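Local coordinates for protein putative hydantoin racemase (Klebsiella pneumoniae subsp. pneumoniae, PDB 3QVL) that probably racemises allantoin and related 5-substituted hydantoins, interconverting their D and L forms, at residues A22-I33 with D202-E212. Numbering follows the deposited sequence.
Sequences AARAVAAPGTEI and DGVSAAVKMVE
E212 of helix 203-216 holds A28 and T31 in the link that joins helix 13-26 to strand 31-36, an edge of one of the two four-stranded parallel sheets of this Asp/Glu/hydantoin racemase fold. Its OE2 takes two donors. A28 N meets it on the syn side at 2.8 Å. T31 OG1 lies 2.7 Å from the same OE2 on the anti side, 28° out of the carboxylate plane. Both ends of the type II turn A28-T31 are thus tied to one oxygen, and G30 supplies the positive phi that the turn requires. OE1 of E212 is left to K209, whose NZ lies 2.7 Å away in a salt bridge. Bends at chi2 and chi3 carry the lysine chain outward toward V26, setting NZ beside OE1 and letting it also donate to V26 O at 2.9 Å.

Farther toward the N terminus of helix 203-216 the contact turns apolar. The two helix segments cross at -50° with axes 8.2 Å apart, a closeness that small residues permit: A23 CB rests on V208 CG2 at 3.7 Å, while V26 CG2 packs on S205 CB. L217 of the second subunit packs on both V26 and S205. V204 CG1 meets the CB atoms of A22 and A23, and the V204 side chain is about 7 Å from the bound dioxoimidazolidinyl acetic acid. A22 CB lies 3.8 Å from OD2 of D202, the N-cap residue, and this oxygen receives S205 N from above the carboxylate plane.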
# COMPACT_ATOMS: atom_id res chain seq x y z
N ALA A 22 -0.18 5.57 36.38
CA ALA A 22 -1.13 5.10 35.37
C ALA A 22 -1.14 3.58 35.27
O ALA A 22 -2.20 2.98 35.08
CB ALA A 22 -0.82 5.73 34.02
N ALA A 23 0.03 2.97 35.40
CA ALA A 23 0.19 1.52 35.34
C ALA A 23 -0.47 0.81 36.52
O ALA A 23 -1.15 -0.20 36.35
CB ALA A 23 1.66 1.15 35.24
N ARG A 24 -0.27 1.36 37.72
CA ARG A 24 -0.82 0.78 38.95
C ARG A 24 -2.33 0.94 39.06
O ARG A 24 -3.01 0.10 39.66
CB ARG A 24 -0.15 1.39 40.19
CG ARG A 24 1.28 0.93 40.43
CD ARG A 24 1.81 1.40 41.78
NE ARG A 24 1.80 2.86 41.89
CZ ARG A 24 2.81 3.65 41.54
NH1 ARG A 24 2.70 4.96 41.69
NH2 ARG A 24 3.94 3.14 41.05
N ALA A 25 -2.86 2.01 38.47
CA ALA A 25 -4.29 2.33 38.53
C ALA A 25 -5.18 1.29 37.84
O ALA A 25 -6.33 1.11 38.23
CB ALA A 25 -4.54 3.72 37.95
N VAL A 26 -4.63 0.61 36.83
CA VAL A 26 -5.40 -0.36 36.05
C VAL A 26 -4.95 -1.81 36.27
O VAL A 26 -5.56 -2.74 35.75
CB VAL A 26 -5.38 -0.04 34.53
CG1 VAL A 26 -5.96 1.34 34.26
CG2 VAL A 26 -3.96 -0.16 33.98
N ALA A 27 -3.86 -1.99 37.03
CA ALA A 27 -3.28 -3.30 37.28
C ALA A 27 -4.29 -4.26 37.93
O ALA A 27 -5.00 -3.88 38.86
CB ALA A 27 -2.04 -3.18 38.15
N ALA A 28 -4.34 -5.48 37.41
CA ALA A 28 -5.22 -6.52 37.93
C ALA A 28 -4.77 -6.97 39.33
O ALA A 28 -3.60 -6.80 39.68
CB ALA A 28 -5.25 -7.71 36.98
N PRO A 29 -5.71 -7.51 40.14
CA PRO A 29 -5.32 -8.06 41.43
C PRO A 29 -4.22 -9.11 41.28
O PRO A 29 -4.34 -10.01 40.45
CB PRO A 29 -6.61 -8.71 41.94
CG PRO A 29 -7.69 -7.92 41.30
CD PRO A 29 -7.17 -7.54 39.95
N GLY A 30 -3.16 -8.98 42.07
CA GLY A 30 -2.02 -9.89 42.00
C GLY A 30 -0.87 -9.38 41.14
O GLY A 30 0.20 -9.99 41.10
N THR A 31 -1.09 -8.26 40.45
CA THR A 31 -0.07 -7.66 39.60
C THR A 31 0.73 -6.60 40.35
O THR A 31 0.17 -5.66 40.93
CB THR A 31 -0.67 -7.05 38.31
OG1 THR A 31 -1.24 -8.08 37.50
CG2 THR A 31 0.40 -6.32 37.49
N GLU A 32 2.05 -6.76 40.35
CA GLU A 32 2.97 -5.77 40.89
C GLU A 32 3.62 -5.00 39.74
O GLU A 32 4.12 -5.60 38.78
CB GLU A 32 4.05 -6.44 41.75
CG GLU A 32 4.98 -5.45 42.47
CD GLU A 32 6.16 -6.13 43.15
OE1 GLU A 32 6.18 -7.38 43.24
OE2 GLU A 32 7.06 -5.41 43.61
N ILE A 33 3.60 -3.68 39.84
CA ILE A 33 4.23 -2.81 38.85
C ILE A 33 5.61 -2.38 39.34
O ILE A 33 5.75 -1.85 40.45
CB ILE A 33 3.35 -1.56 38.54
CG1 ILE A 33 1.98 -1.96 37.97
CG2 ILE A 33 4.09 -0.57 37.62
CD1 ILE A 33 2.01 -2.73 36.65
N ASP A 202 -4.72 5.83 26.81
CA ASP A 202 -3.35 5.89 27.29
C ASP A 202 -2.66 4.56 27.03
O ASP A 202 -3.15 3.50 27.46
CB ASP A 202 -3.32 6.22 28.79
CG ASP A 202 -2.05 5.77 29.48
OD1 ASP A 202 -0.95 6.06 28.96
OD2 ASP A 202 -2.15 5.12 30.54
N GLY A 203 -1.52 4.61 26.35
CA GLY A 203 -0.75 3.42 26.01
C GLY A 203 -0.11 2.72 27.19
O GLY A 203 0.11 1.51 27.14
N VAL A 204 0.21 3.47 28.24
CA VAL A 204 0.82 2.90 29.45
C VAL A 204 -0.11 1.86 30.07
O VAL A 204 0.27 0.70 30.24
CB VAL A 204 1.19 3.99 30.49
CG1 VAL A 204 1.74 3.36 31.77
CG2 VAL A 204 2.20 4.97 29.91
N SER A 205 -1.33 2.28 30.39
CA SER A 205 -2.34 1.41 30.97
C SER A 205 -2.69 0.25 30.03
O SER A 205 -2.84 -0.89 30.47
CB SER A 205 -3.59 2.21 31.35
OG SER A 205 -4.13 2.88 30.22
N ALA A 206 -2.81 0.56 28.74
CA ALA A 206 -3.12 -0.43 27.71
C ALA A 206 -2.05 -1.52 27.60
O ALA A 206 -2.38 -2.71 27.49
CB ALA A 206 -3.33 0.24 26.36
N ALA A 207 -0.78 -1.11 27.64
CA ALA A 207 0.34 -2.04 27.54
C ALA A 207 0.41 -2.98 28.74
O ALA A 207 0.73 -4.16 28.59
CB ALA A 207 1.65 -1.28 27.38
N VAL A 208 0.11 -2.44 29.93
CA VAL A 208 0.04 -3.24 31.15
C VAL A 208 -0.99 -4.37 30.99
O VAL A 208 -0.71 -5.52 31.32
CB VAL A 208 -0.28 -2.37 32.39
CG1 VAL A 208 -0.64 -3.22 33.61
CG2 VAL A 208 0.90 -1.46 32.72
N LYS A 209 -2.15 -4.02 30.45
CA LYS A 209 -3.22 -5.00 30.22
C LYS A 209 -2.84 -6.03 29.16
O LYS A 209 -3.26 -7.19 29.24
CB LYS A 209 -4.54 -4.31 29.85
CG LYS A 209 -5.05 -3.26 30.85
CD LYS A 209 -5.00 -3.71 32.31
CE LYS A 209 -6.09 -4.71 32.66
NZ LYS A 209 -5.98 -5.13 34.09
N MET A 210 -2.05 -5.61 28.17
CA MET A 210 -1.57 -6.53 27.13
C MET A 210 -0.59 -7.55 27.68
O MET A 210 -0.67 -8.74 27.34
CB MET A 210 -0.94 -5.76 25.96
CG MET A 210 -1.91 -4.93 25.12
SD MET A 210 -3.38 -5.81 24.53
CE MET A 210 -4.56 -5.41 25.83
N VAL A 211 0.32 -7.10 28.54
CA VAL A 211 1.27 -7.98 29.21
C VAL A 211 0.52 -8.99 30.09
O VAL A 211 0.78 -10.19 30.01
CB VAL A 211 2.32 -7.20 30.05
CG1 VAL A 211 3.21 -8.16 30.83
CG2 VAL A 211 3.17 -6.31 29.15
N GLU A 212 -0.41 -8.50 30.90
CA GLU A 212 -1.25 -9.35 31.75
C GLU A 212 -2.01 -10.39 30.93
O GLU A 212 -2.10 -11.55 31.33
CB GLU A 212 -2.24 -8.51 32.56
CG GLU A 212 -1.62 -7.76 33.73
CD GLU A 212 -2.61 -6.84 34.43
OE1 GLU A 212 -3.61 -6.45 33.79
OE2 GLU A 212 -2.39 -6.51 35.61